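Local coordinates for protein aminotransferase, class IV (Brucella abortus, PDB 4TVI) that probably catalyses the pyridoxal-phosphate-dependent transfer of the amino group between branched-chain amino acids and 2-oxoglutarate, at residues A189-E194 and E214-N219; L204-L209 and L262-F267; N101-L106 and P124-E129; G41-G46 and L147-I152; A253-H258 and T299-A304. One frame throughout, in Å; residues are numbered along the deposited sequence.

Contact 1. Residues A189-E194 and E214-N219; sequences ARMLRE and ETATSN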
# COMPACT_ATOMS: atom_id res chain seq x y z
N ALA A 189 -8.24 0.35 6.79
CA ALA A 189 -7.95 -0.07 8.16
C ALA A 189 -8.17 1.04 9.18
O ALA A 189 -8.84 0.83 10.19
CB ALA A 189 -6.52 -0.60 8.26
N ARG A 190 -7.62 2.22 8.90
CA ARG A 190 -7.78 3.34 9.82
C ARG A 190 -9.25 3.77 9.92
O ARG A 190 -9.70 4.21 10.98
CB ARG A 190 -6.88 4.52 9.42
CG ARG A 190 -7.06 5.05 8.02
CD ARG A 190 -6.13 6.24 7.76
NE ARG A 190 -6.41 6.87 6.47
CZ ARG A 190 -5.94 8.05 6.08
NH1 ARG A 190 -5.15 8.75 6.88
NH2 ARG A 190 -6.27 8.53 4.89
N MET A 191 -10.01 3.64 8.83
CA MET A 191 -11.44 3.91 8.87
C MET A 191 -12.13 2.96 9.84
O MET A 191 -12.98 3.36 10.63
CB MET A 191 -12.07 3.78 7.48
CG MET A 191 -11.56 4.77 6.45
SD MET A 191 -12.17 4.35 4.81
CE MET A 191 -11.38 5.60 3.80
N LEU A 192 -11.75 1.69 9.75
CA LEU A 192 -12.31 0.67 10.63
C LEU A 192 -11.92 0.94 12.07
O LEU A 192 -12.74 0.81 12.98
CB LEU A 192 -11.84 -0.72 10.20
CG LEU A 192 -12.47 -1.22 8.90
CD1 LEU A 192 -11.74 -2.43 8.38
CD2 LEU A 192 -13.94 -1.54 9.12
N ARG A 193 -10.66 1.34 12.28
CA ARG A 193 -10.18 1.69 13.61
C ARG A 193 -11.03 2.83 14.17
O ARG A 193 -11.44 2.81 15.34
CB ARG A 193 -8.71 2.10 13.57
CG ARG A 193 -8.20 2.65 14.91
CD ARG A 193 -6.93 3.47 14.74
NE ARG A 193 -7.06 4.48 13.70
CZ ARG A 193 -7.63 5.67 13.87
NH1 ARG A 193 -8.12 6.02 15.05
NH2 ARG A 193 -7.70 6.52 12.85
N GLU A 194 -11.29 3.83 13.34
CA GLU A 194 -12.10 4.97 13.76
C GLU A 194 -13.53 4.55 14.09
O GLU A 194 -14.09 4.97 15.11
CB GLU A 194 -12.13 6.03 12.66
CG GLU A 194 -12.46 7.43 13.15
CD GLU A 194 -12.44 8.45 12.02
OE1 GLU A 194 -12.93 8.12 10.92
OE2 GLU A 194 -11.93 9.56 12.24
N GLU A 214 -18.74 3.20 -0.78
CA GLU A 214 -18.93 1.85 -0.26
C GLU A 214 -18.68 1.88 1.24
O GLU A 214 -18.54 2.95 1.83
CB GLU A 214 -17.98 0.86 -0.94
CG GLU A 214 -16.51 1.28 -0.88
CD GLU A 214 -15.57 0.17 -1.34
OE1 GLU A 214 -16.07 -0.91 -1.70
OE2 GLU A 214 -14.34 0.40 -1.36
N THR A 215 -18.60 0.70 1.86
CA THR A 215 -18.19 0.65 3.25
C THR A 215 -16.67 0.50 3.27
O THR A 215 -16.04 0.50 2.21
CB THR A 215 -18.85 -0.51 4.03
OG1 THR A 215 -18.11 -1.71 3.85
CG2 THR A 215 -20.30 -0.71 3.57
N ALA A 216 -16.08 0.37 4.45
CA ALA A 216 -14.64 0.25 4.54
C ALA A 216 -14.15 -1.12 4.08
O ALA A 216 -12.95 -1.33 3.90
CB ALA A 216 -14.17 0.53 5.96
N THR A 217 -15.07 -2.07 3.91
CA THR A 217 -14.70 -3.44 3.56
C THR A 217 -15.46 -4.03 2.38
O THR A 217 -15.16 -5.15 1.94
CB THR A 217 -14.93 -4.40 4.74
OG1 THR A 217 -16.34 -4.43 5.05
CG2 THR A 217 -14.14 -3.97 5.97
N SER A 218 -16.46 -3.31 1.87
CA SER A 218 -17.38 -3.92 0.91
C SER A 218 -18.28 -2.92 0.19
O SER A 218 -18.54 -1.83 0.70
CB SER A 218 -18.25 -4.94 1.64
OG SER A 218 -18.98 -4.29 2.68
N ASN A 219 -18.80 -3.32 -0.97
CA ASN A 219 -19.79 -2.52 -1.68
C ASN A 219 -21.03 -2.35 -0.83
O ASN A 219 -21.35 -3.21 -0.02
CB ASN A 219 -20.15 -3.17 -3.02
CG ASN A 219 -19.02 -3.10 -4.02
OD1 ASN A 219 -18.56 -4.12 -4.52
ND2 ASN A 219 -18.57 -1.89 -4.32

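Contact 2. Residues L204-L209 and L262-F267; sequences LVTDVL and LKIEDF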
# COMPACT_ATOMS: atom_id res chain seq x y z
N LEU A 204 -19.27 4.02 6.60
CA LEU A 204 -19.80 4.36 5.29
C LEU A 204 -18.89 5.42 4.68
O LEU A 204 -18.81 6.55 5.17
CB LEU A 204 -21.25 4.85 5.39
CG LEU A 204 -21.99 5.02 4.06
CD1 LEU A 204 -22.10 3.69 3.29
CD2 LEU A 204 -23.37 5.66 4.27
N VAL A 205 -18.19 5.04 3.61
CA VAL A 205 -17.08 5.84 3.09
C VAL A 205 -17.46 6.65 1.85
O VAL A 205 -18.14 6.14 0.95
CB VAL A 205 -15.88 4.94 2.75
CG1 VAL A 205 -14.64 5.78 2.49
CG2 VAL A 205 -15.62 3.95 3.88
N THR A 206 -17.02 7.90 1.81
CA THR A 206 -17.27 8.75 0.65
C THR A 206 -16.01 8.92 -0.18
O THR A 206 -14.90 8.66 0.30
CB THR A 206 -17.79 10.14 1.05
OG1 THR A 206 -16.75 10.87 1.69
CG2 THR A 206 -19.00 10.01 1.97
N ASP A 207 -16.18 9.33 -1.44
CA ASP A 207 -15.06 9.72 -2.28
C ASP A 207 -14.74 11.19 -2.00
O ASP A 207 -15.36 11.81 -1.14
CB ASP A 207 -15.36 9.47 -3.76
CG ASP A 207 -16.63 10.16 -4.23
OD1 ASP A 207 -16.96 11.24 -3.70
OD2 ASP A 207 -17.29 9.62 -5.14
N VAL A 208 -13.80 11.76 -2.75
CA VAL A 208 -13.35 13.12 -2.51
C VAL A 208 -14.45 14.14 -2.82
O VAL A 208 -14.45 15.25 -2.27
CB VAL A 208 -12.06 13.40 -3.34
CG1 VAL A 208 -11.84 14.90 -3.58
CG2 VAL A 208 -10.85 12.79 -2.64
N LEU A 209 -15.42 13.74 -3.63
CA LEU A 209 -16.56 14.60 -3.94
C LEU A 209 -17.60 14.60 -2.83
O LEU A 209 -18.54 15.39 -2.85
CB LEU A 209 -17.22 14.15 -5.25
CG LEU A 209 -16.35 14.24 -6.51
CD1 LEU A 209 -17.15 13.88 -7.74
CD2 LEU A 209 -15.82 15.66 -6.63
N LEU A 262 -24.95 8.75 -4.84
CA LEU A 262 -25.63 8.79 -3.54
C LEU A 262 -24.82 9.55 -2.50
O LEU A 262 -23.59 9.46 -2.47
CB LEU A 262 -25.91 7.37 -3.05
CG LEU A 262 -26.81 6.48 -3.92
CD1 LEU A 262 -26.74 5.04 -3.44
CD2 LEU A 262 -28.25 6.99 -3.92
N LYS A 263 -25.51 10.30 -1.66
CA LYS A 263 -24.88 11.01 -0.56
C LYS A 263 -25.20 10.34 0.77
O LYS A 263 -26.02 9.43 0.83
CB LYS A 263 -25.32 12.48 -0.55
CG LYS A 263 -24.78 13.28 -1.73
CD LYS A 263 -25.07 14.77 -1.59
CE LYS A 263 -24.50 15.32 -0.29
NZ LYS A 263 -23.05 15.03 -0.14
N ILE A 264 -24.54 10.80 1.83
CA ILE A 264 -24.78 10.28 3.17
C ILE A 264 -26.26 10.42 3.52
O ILE A 264 -26.86 9.52 4.11
CB ILE A 264 -23.93 11.01 4.24
CG1 ILE A 264 -22.44 10.69 4.06
CG2 ILE A 264 -24.38 10.61 5.64
CD1 ILE A 264 -22.10 9.23 4.30
N GLU A 265 -26.84 11.55 3.12
CA GLU A 265 -28.25 11.82 3.33
C GLU A 265 -29.16 10.72 2.78
O GLU A 265 -30.15 10.38 3.41
CB GLU A 265 -28.62 13.17 2.70
CG GLU A 265 -28.09 14.40 3.44
CD GLU A 265 -26.60 14.66 3.25
OE1 GLU A 265 -25.90 13.84 2.62
OE2 GLU A 265 -26.12 15.69 3.75
N ASP A 266 -28.80 10.16 1.63
CA ASP A 266 -29.59 9.08 1.04
C ASP A 266 -29.66 7.86 1.95
O ASP A 266 -30.70 7.22 2.08
CB ASP A 266 -29.03 8.67 -0.33
CG ASP A 266 -29.24 9.74 -1.38
OD1 ASP A 266 -30.41 10.01 -1.71
OD2 ASP A 266 -28.24 10.32 -1.86
N PHE A 267 -28.54 7.55 2.60
CA PHE A 267 -28.49 6.39 3.48
C PHE A 267 -29.14 6.70 4.83
O PHE A 267 -29.60 5.79 5.52
CB PHE A 267 -27.04 5.92 3.65
CG PHE A 267 -26.51 5.21 2.43
CD1 PHE A 267 -26.00 5.93 1.36
CD2 PHE A 267 -26.54 3.83 2.35
CE1 PHE A 267 -25.53 5.29 0.23
CE2 PHE A 267 -26.07 3.18 1.23
CZ PHE A 267 -25.56 3.91 0.17

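Contact 3. Residues N101-L106 and P124-E129; sequences NDIEAL and PMYWAE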
# COMPACT_ATOMS: atom_id res chain seq x y z
N ASN A 101 -8.04 -19.25 -16.31
CA ASN A 101 -8.43 -20.66 -16.24
C ASN A 101 -7.45 -21.48 -15.41
O ASN A 101 -7.86 -22.42 -14.71
CB ASN A 101 -8.56 -21.25 -17.64
CG ASN A 101 -9.90 -20.95 -18.27
OD1 ASN A 101 -10.81 -20.45 -17.61
ND2 ASN A 101 -10.03 -21.24 -19.56
N ASP A 102 -6.16 -21.16 -15.51
CA ASP A 102 -5.14 -21.82 -14.69
C ASP A 102 -5.43 -21.64 -13.20
O ASP A 102 -5.42 -22.61 -12.44
CB ASP A 102 -3.74 -21.26 -14.99
CG ASP A 102 -3.19 -21.73 -16.33
OD1 ASP A 102 -3.61 -22.80 -16.83
OD2 ASP A 102 -2.33 -21.01 -16.88
N ILE A 103 -5.70 -20.39 -12.81
CA ILE A 103 -5.98 -20.07 -11.41
C ILE A 103 -7.23 -20.79 -10.93
O ILE A 103 -7.26 -21.33 -9.83
CB ILE A 103 -6.14 -18.54 -11.21
CG1 ILE A 103 -4.80 -17.84 -11.43
CG2 ILE A 103 -6.71 -18.22 -9.83
CD1 ILE A 103 -4.85 -16.33 -11.18
N GLU A 104 -8.27 -20.79 -11.76
CA GLU A 104 -9.52 -21.46 -11.40
C GLU A 104 -9.30 -22.97 -11.24
O GLU A 104 -9.76 -23.57 -10.27
CB GLU A 104 -10.60 -21.20 -12.44
CG GLU A 104 -11.88 -21.99 -12.21
CD GLU A 104 -13.00 -21.62 -13.16
OE1 GLU A 104 -12.83 -20.69 -13.97
OE2 GLU A 104 -14.07 -22.27 -13.10
N ALA A 105 -8.61 -23.56 -12.20
CA ALA A 105 -8.33 -24.99 -12.19
C ALA A 105 -7.49 -25.37 -10.97
O ALA A 105 -7.75 -26.38 -10.31
CB ALA A 105 -7.62 -25.41 -13.47
N LEU A 106 -6.50 -24.55 -10.67
CA LEU A 106 -5.64 -24.76 -9.51
C LEU A 106 -6.45 -24.64 -8.21
O LEU A 106 -6.26 -25.42 -7.28
CB LEU A 106 -4.49 -23.75 -9.52
CG LEU A 106 -3.40 -23.94 -8.47
CD1 LEU A 106 -2.66 -25.25 -8.72
CD2 LEU A 106 -2.44 -22.77 -8.49
N PRO A 124 -6.14 -15.73 -4.33
CA PRO A 124 -5.01 -15.66 -5.26
C PRO A 124 -4.17 -14.40 -5.01
O PRO A 124 -4.74 -13.37 -4.68
CB PRO A 124 -5.68 -15.59 -6.63
CG PRO A 124 -7.13 -15.91 -6.40
CD PRO A 124 -7.42 -15.49 -5.00
N MET A 125 -2.86 -14.49 -5.16
CA MET A 125 -1.99 -13.35 -4.92
C MET A 125 -0.83 -13.27 -5.92
O MET A 125 -0.18 -14.27 -6.22
CB MET A 125 -1.43 -13.40 -3.50
CG MET A 125 -2.47 -13.17 -2.41
SD MET A 125 -1.81 -13.39 -0.74
CE MET A 125 -1.40 -15.14 -0.78
N TYR A 126 -0.60 -12.07 -6.44
CA TYR A 126 0.54 -11.77 -7.32
C TYR A 126 1.37 -10.66 -6.70
O TYR A 126 0.82 -9.76 -6.07
CB TYR A 126 0.09 -11.31 -8.70
CG TYR A 126 -0.40 -12.37 -9.67
CD1 TYR A 126 0.44 -13.38 -10.10
CD2 TYR A 126 -1.67 -12.29 -10.20
CE1 TYR A 126 -0.00 -14.33 -11.02
CE2 TYR A 126 -2.12 -13.22 -11.11
CZ TYR A 126 -1.28 -14.24 -11.52
OH TYR A 126 -1.74 -15.16 -12.44
N TRP A 127 2.68 -10.71 -6.90
CA TRP A 127 3.58 -9.66 -6.40
C TRP A 127 4.92 -9.70 -7.12
O TRP A 127 5.28 -10.70 -7.74
CB TRP A 127 3.79 -9.82 -4.89
CG TRP A 127 4.61 -11.02 -4.53
CD1 TRP A 127 5.97 -11.06 -4.33
CD2 TRP A 127 4.14 -12.36 -4.34
NE1 TRP A 127 6.36 -12.34 -4.02
CE2 TRP A 127 5.26 -13.16 -4.03
CE3 TRP A 127 2.88 -12.96 -4.41
CZ2 TRP A 127 5.15 -14.53 -3.77
CZ3 TRP A 127 2.78 -14.33 -4.16
CH2 TRP A 127 3.91 -15.09 -3.84
N ALA A 128 5.68 -8.62 -7.03
CA ALA A 128 7.01 -8.57 -7.64
C ALA A 128 8.08 -8.95 -6.63
O ALA A 128 8.09 -8.45 -5.51
CB ALA A 128 7.29 -7.20 -8.22
N GLU A 129 8.99 -9.83 -7.04
CA GLU A 129 10.12 -10.19 -6.19
C GLU A 129 11.26 -9.17 -6.28
O GLU A 129 11.99 -8.96 -5.32
CB GLU A 129 10.66 -11.58 -6.54
CG GLU A 129 9.88 -12.73 -5.94
CD GLU A 129 10.01 -12.79 -4.43
OE1 GLU A 129 11.05 -12.32 -3.90
OE2 GLU A 129 9.09 -13.31 -3.77

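Contact 4. Residues G41-G46 and L147-I152; sequences GEWREG and LCLEAI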
# COMPACT_ATOMS: atom_id res chain seq x y z
N GLY A 41 5.14 -24.17 -6.90
CA GLY A 41 4.80 -25.45 -7.49
C GLY A 41 4.33 -26.55 -6.54
O GLY A 41 4.21 -27.70 -6.94
N GLU A 42 4.04 -26.18 -5.30
CA GLU A 42 3.66 -27.17 -4.30
C GLU A 42 2.53 -26.67 -3.42
O GLU A 42 2.54 -25.52 -2.98
CB GLU A 42 4.86 -27.54 -3.42
CG GLU A 42 6.07 -28.06 -4.16
CD GLU A 42 5.85 -29.44 -4.75
OE1 GLU A 42 4.85 -30.10 -4.39
OE2 GLU A 42 6.69 -29.87 -5.57
N TRP A 43 1.56 -27.54 -3.13
CA TRP A 43 0.58 -27.22 -2.11
C TRP A 43 1.23 -27.45 -0.75
O TRP A 43 1.78 -28.51 -0.49
CB TRP A 43 -0.69 -28.07 -2.27
CG TRP A 43 -1.56 -27.63 -3.41
CD1 TRP A 43 -1.68 -28.23 -4.63
CD2 TRP A 43 -2.42 -26.49 -3.43
NE1 TRP A 43 -2.57 -27.53 -5.41
CE2 TRP A 43 -3.04 -26.46 -4.70
CE3 TRP A 43 -2.73 -25.49 -2.50
CZ2 TRP A 43 -3.95 -25.47 -5.06
CZ3 TRP A 43 -3.64 -24.51 -2.86
CH2 TRP A 43 -4.24 -24.51 -4.13
N ARG A 44 1.12 -26.45 0.11
CA ARG A 44 1.73 -26.51 1.43
C ARG A 44 0.74 -26.17 2.53
O ARG A 44 -0.08 -25.25 2.38
CB ARG A 44 2.91 -25.53 1.48
CG ARG A 44 3.72 -25.48 0.20
CD ARG A 44 4.99 -24.69 0.35
NE ARG A 44 5.67 -24.53 -0.94
CZ ARG A 44 6.79 -25.16 -1.27
NH1 ARG A 44 7.38 -25.96 -0.38
NH2 ARG A 44 7.33 -24.98 -2.46
N GLU A 45 0.85 -26.87 3.65
CA GLU A 45 -0.12 -26.72 4.73
C GLU A 45 0.35 -25.71 5.77
O GLU A 45 1.55 -25.46 5.91
CB GLU A 45 -0.37 -28.09 5.38
CG GLU A 45 -1.75 -28.26 5.99
CD GLU A 45 -2.11 -29.72 6.24
OE1 GLU A 45 -3.22 -29.99 6.74
OE2 GLU A 45 -1.27 -30.60 5.94
N GLY A 46 -0.60 -25.12 6.49
CA GLY A 46 -0.27 -24.24 7.59
C GLY A 46 0.33 -22.91 7.16
O GLY A 46 -0.03 -22.36 6.12
N LEU A 147 -1.46 -19.10 -4.04
CA LEU A 147 -2.90 -19.28 -3.87
C LEU A 147 -3.19 -19.84 -2.48
O LEU A 147 -2.87 -20.99 -2.19
CB LEU A 147 -3.45 -20.22 -4.95
CG LEU A 147 -4.95 -20.51 -4.92
CD1 LEU A 147 -5.76 -19.21 -5.03
CD2 LEU A 147 -5.31 -21.47 -6.04
N CYS A 148 -3.79 -19.02 -1.63
CA CYS A 148 -4.01 -19.41 -0.24
C CYS A 148 -5.47 -19.78 0.01
O CYS A 148 -6.38 -18.97 -0.20
CB CYS A 148 -3.58 -18.27 0.69
SG CYS A 148 -3.69 -18.67 2.45
N LEU A 149 -5.68 -21.01 0.46
CA LEU A 149 -7.01 -21.50 0.79
C LEU A 149 -7.16 -21.69 2.29
O LEU A 149 -6.37 -22.41 2.91
CB LEU A 149 -7.31 -22.82 0.08
CG LEU A 149 -7.07 -22.89 -1.43
CD1 LEU A 149 -7.59 -24.21 -1.98
CD2 LEU A 149 -7.69 -21.71 -2.15
N GLU A 150 -8.15 -21.03 2.87
CA GLU A 150 -8.42 -21.13 4.30
C GLU A 150 -9.82 -21.66 4.58
O GLU A 150 -10.80 -21.15 4.04
CB GLU A 150 -8.23 -19.77 4.98
CG GLU A 150 -8.34 -19.83 6.50
CD GLU A 150 -8.00 -18.51 7.16
OE1 GLU A 150 -7.78 -17.52 6.43
OE2 GLU A 150 -7.95 -18.46 8.40
N ALA A 151 -9.90 -22.69 5.42
CA ALA A 151 -11.17 -23.22 5.86
C ALA A 151 -11.89 -22.22 6.76
O ALA A 151 -11.48 -21.98 7.89
CB ALA A 151 -10.98 -24.54 6.58
N ILE A 152 -12.95 -21.61 6.23
CA ILE A 152 -13.79 -20.71 7.01
C ILE A 152 -15.26 -21.07 6.82
O ILE A 152 -15.78 -20.97 5.71
CB ILE A 152 -13.57 -19.25 6.61
CG1 ILE A 152 -12.09 -18.89 6.75
CG2 ILE A 152 -14.45 -18.33 7.46
CD1 ILE A 152 -11.78 -17.43 6.47

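Contact 5. Residues A253-H258 and T299-A304; sequences AGVSVH and TKRARA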
# COMPACT_ATOMS: atom_id res chain seq x y z
N ALA A 253 -35.39 -10.49 -11.10
CA ALA A 253 -36.54 -10.84 -10.28
C ALA A 253 -37.61 -9.74 -10.31
O ALA A 253 -38.65 -9.86 -9.66
CB ALA A 253 -36.11 -11.11 -8.85
N GLY A 254 -37.36 -8.70 -11.09
CA GLY A 254 -38.32 -7.61 -11.25
C GLY A 254 -38.11 -6.45 -10.30
O GLY A 254 -38.93 -5.53 -10.23
N VAL A 255 -36.99 -6.46 -9.58
CA VAL A 255 -36.68 -5.38 -8.66
C VAL A 255 -35.92 -4.27 -9.38
O VAL A 255 -34.98 -4.53 -10.12
CB VAL A 255 -35.83 -5.87 -7.47
CG1 VAL A 255 -35.50 -4.71 -6.52
CG2 VAL A 255 -36.55 -6.98 -6.73
N SER A 256 -36.35 -3.02 -9.19
CA SER A 256 -35.62 -1.89 -9.74
C SER A 256 -34.33 -1.60 -8.97
O SER A 256 -34.36 -1.40 -7.76
CB SER A 256 -36.50 -0.64 -9.76
OG SER A 256 -37.59 -0.79 -10.64
N VAL A 257 -33.21 -1.58 -9.68
CA VAL A 257 -31.93 -1.27 -9.07
C VAL A 257 -31.31 -0.06 -9.76
O VAL A 257 -31.10 -0.08 -10.98
CB VAL A 257 -30.96 -2.46 -9.15
CG1 VAL A 257 -29.67 -2.12 -8.42
CG2 VAL A 257 -31.59 -3.71 -8.56
N HIS A 258 -31.03 0.98 -9.00
CA HIS A 258 -30.49 2.20 -9.58
C HIS A 258 -29.04 2.41 -9.18
O HIS A 258 -28.72 2.52 -7.99
CB HIS A 258 -31.33 3.41 -9.17
CG HIS A 258 -32.78 3.31 -9.56
ND1 HIS A 258 -33.19 3.20 -10.88
CD2 HIS A 258 -33.91 3.31 -8.82
CE1 HIS A 258 -34.51 3.14 -10.92
NE2 HIS A 258 -34.97 3.20 -9.68
N THR A 299 -33.41 -7.08 1.42
CA THR A 299 -32.08 -7.62 1.65
C THR A 299 -32.12 -9.14 1.68
O THR A 299 -31.31 -9.81 1.04
CB THR A 299 -31.48 -7.13 2.99
OG1 THR A 299 -31.40 -5.70 2.98
CG2 THR A 299 -30.10 -7.72 3.20
N LYS A 300 -33.10 -9.68 2.40
CA LYS A 300 -33.28 -11.13 2.50
C LYS A 300 -33.57 -11.74 1.14
O LYS A 300 -33.08 -12.82 0.81
CB LYS A 300 -34.40 -11.45 3.49
CG LYS A 300 -34.07 -11.10 4.93
CD LYS A 300 -35.13 -11.60 5.90
CE LYS A 300 -34.73 -11.28 7.34
NZ LYS A 300 -35.88 -11.48 8.27
N ARG A 301 -34.35 -11.03 0.33
CA ARG A 301 -34.67 -11.51 -1.02
C ARG A 301 -33.41 -11.54 -1.88
O ARG A 301 -33.17 -12.51 -2.60
CB ARG A 301 -35.73 -10.63 -1.67
CG ARG A 301 -36.23 -11.18 -2.99
CD ARG A 301 -37.26 -10.26 -3.62
NE ARG A 301 -37.93 -10.89 -4.74
CZ ARG A 301 -38.82 -10.28 -5.52
NH1 ARG A 301 -39.13 -9.01 -5.31
NH2 ARG A 301 -39.38 -10.94 -6.52
N ALA A 302 -32.62 -10.47 -1.79
CA ALA A 302 -31.36 -10.38 -2.51
C ALA A 302 -30.47 -11.58 -2.18
O ALA A 302 -29.95 -12.24 -3.08
CB ALA A 302 -30.64 -9.08 -2.16
N ARG A 303 -30.34 -11.87 -0.89
CA ARG A 303 -29.53 -12.99 -0.44
C ARG A 303 -30.13 -14.30 -0.94
O ARG A 303 -29.41 -15.19 -1.39
CB ARG A 303 -29.41 -12.99 1.09
CG ARG A 303 -28.48 -14.05 1.66
CD ARG A 303 -28.33 -13.90 3.17
NE ARG A 303 -27.65 -15.04 3.77
CZ ARG A 303 -26.33 -15.17 3.87
NH1 ARG A 303 -25.53 -14.22 3.42
NH2 ARG A 303 -25.81 -16.26 4.43
N ALA A 304 -31.46 -14.41 -0.89
CA ALA A 304 -32.14 -15.62 -1.34
C ALA A 304 -31.89 -15.85 -2.83
O ALA A 304 -31.61 -16.97 -3.25
CB ALA A 304 -33.64 -15.53 -1.06

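Contact 1. Residues A189-E194 and E214-N219
Helix 185-198 packs on the ST turn at the end of strand 212-215, and Leu192 and Ala216 make the central apolar contact. Leu192 straddles the turn with its isobutyl fork: CD2 lies 3.8 Å from Ala216 CB, while CD1 meets Thr217 CG2 at 3.7 Å, the two side chains crossing at about a right angle. Met191, one residue earlier on the helix, adds its CB at 4.2 Å from Ala216 CB. A methyl group suits position 216, where CB points at the helix and the backbones come near. Thr217 divides its branches: CG2, anti to the carbonyl carbon (chi1 63° for OG1), goes to the leucine, and OG1 bonds to Asn202. Inside the turn, Thr215 OG1 accepts from Thr217 N over 3.1 Å, nearly straight at 165°. Val136 of the second subunit packs on Leu192 and Thr217. Glu214, just before Thr215, places OE1 close to the pyridine N1 of the modified lysine at position 180, so this helix-on-turn packing borders the cofactor site of a class IV aminotransferase.

Contact 2. Residues L204-L209 and L262-F267
Asp266 OD2 takes the backbone N-H of Lys263 over 2.7 Å, almost straight at 172°, through its anti lone pair, while its other oxygen, OD1, forms a salt bridge with Arg224. Lys263 holds the N-cap position of helix 264-268, and the aspartate three residues on reaches back to the N-H of that capping residue, tying down the start of the helix. A carboxylate suits this place, since its charge is probably favoured by both the arginine and the helix N terminus. The helix thus fixed lies against strand 202-206 of the mixed sheet through side chains wholly apolar where they meet. Leu204 supplies most of the strand's part: its CG stands anti to the backbone N (chi1 -171°), which carries CD2 over to the helix. There Leu204 CD2 makes an off-centre CH-pi contact with the Phe267 ring, 4.1 Å from the centroid and 30° off the ring normal, resting near the ring's root at 3.7 Å from Phe267 CG, while Leu204 CD1 lies over one face. Leu204 CD2 also touches Ile264 CD1 at 3.8 Å. Val212 of strand 212-215 and Phe288 of strand 281-288, both in that sheet, pack on all three of these residues, completing a hydrophobic layer between helix and sheet. Farther along the strand, Thr206 turns its methyl rather than its hydroxyl to the helix, with CG2 4.0 Å from Ile264 CD1.

Contact 3. Residues N101-L106 and P124-E129
The Tyr126 ring is approached obliquely by Ile103 CD1, whose nearest ring carbon is CE2 at 4.1 Å; the methyl comes nearer to the phenolic oxygen, 3.6 Å from Tyr126 OH. Phe145 meets the same ring with its plane inclined by about 55°. The isoleucine and tyrosine side chains approach from facing sides, Ile103 CD1 lying by the phenol end of the ring, and the extended Ile103 chain (chi2 -177°) gives the reach. Ile103 CG2, on the other branch, lies 4.2 Å from Pro124 CG, so a beta-branched residue serves two strand positions at once. Tyr126 OH is a buried polar atom but well provided for, bonding to Asn86 OD1 and to the backbone N of Leu98. A second flat group, the Trp127 indole, has Glu129 OE2 at its edge: NE1 donates over 2.9 Å, and that carboxylate also bridges to Arg49 of the second subunit. Helix 100-111 packs on strand 120-128 of the antiparallel sheet, with helix 78-91 touching Ile103 through Ser82 and Tyr126 through Ala89.

Contact 4. Residues G41-G46 and L147-I152
Trp43 reaches strand 143-151 with the far end of its indole, meeting Leu147 and Leu149. From CB the chain turns with CG anti to the carbonyl carbon (chi1 -75°), which sets the indole so that its six-membered ring reaches strand 143-151. The five-membered ring makes none of the contact; the outer six-membered ring does the touching. Trp43 CZ3 comes to 3.7 Å from Leu147 O and to 4.1 Å from Leu149 CG. One atom farther, Trp43 CH2 sits 3.7 Å from Leu147 CD2 and 4.0 Å from Leu149 CD1, so that it touches both leucines. Both segments belong to the five-stranded antiparallel sheet, in which strand 35-39 runs between strands 42-45 and 143-151; the two are therefore not paired, and the length of the indole lets Trp43 reach past the intervening strand. Tyr38, on that middle strand, meets the indole edge-to-face. Leu147 and Leu149, two apart on one strand, direct their CB atoms to the same side, and both suit a layer that helix 100-111 covers: Leu106 packs on Trp43 and Leu147, and Leu111 on Leu149. The Leu147 side chain crosses the indole obliquely, its CG anti to the backbone N (chi1 -180°) setting the CD2 methyl against Trp43 CH2.

Contact 5. Residues A253-H258 and T299-A304
Arg301 and Val255 lie alongside one another with their side chains running antiparallel, the arginine coming from helix 297-310 and the valine from the loop that leads into strand 257-260. Arg301 is drawn out to full length, with CG anti to the backbone N (chi1 -173°) and the chain extended as far as NE, so its guanidinium reaches the other segment. Val255 CG2 then meets NH1 of Arg301 at 3.6 Å, approaching the flat group obliquely. Ala253 comes differently: its CB lies over one face of the guanidinium, 4.0 Å from Arg301 NH2. The carbonyl oxygen, Ala253 O, is 3.4 Å from Arg301 NH2. Between the two contact residues, Gly254 ends helix 241-252 in a Schellman motif, and its positive phi (93°) explains the glycine, because a CB there would collide with the preceding carbonyl oxygen. The turn so made brings Ala253 and Val255 to the arginine together, while Val255 also packs on Leu250 and Val228. Small aliphatic groups against a long, flat cation suit a surface position: the methyl groups pack on the guanidinium, a carbonyl oxygen stands near NH2, and the charge of Arg301 probably remains largely hydrated.

In the fold
From the N terminus, contact 4 closes the first and longest loop, joining strand 42-45 to strand 143-151 within the antiparallel sheet. Contact 3 is nested inside that loop and sets helix 100-111 on the same sheet; the two touch, for Leu106 and Pro124 pack on Trp43 and Leu147. Contact 1 opens only after both have closed, with its centre about 26 Å from that of contact 3, and fastens helix 185-198 to the turn at the end of strand 212-215. Contact 2 crosses it in sequence and adjoins it through paired strands 202-206 and 212-215. Contact 5 crosses contact 2 in turn, bringing the C-terminal helix 297-310 to the edge of the mixed sheet.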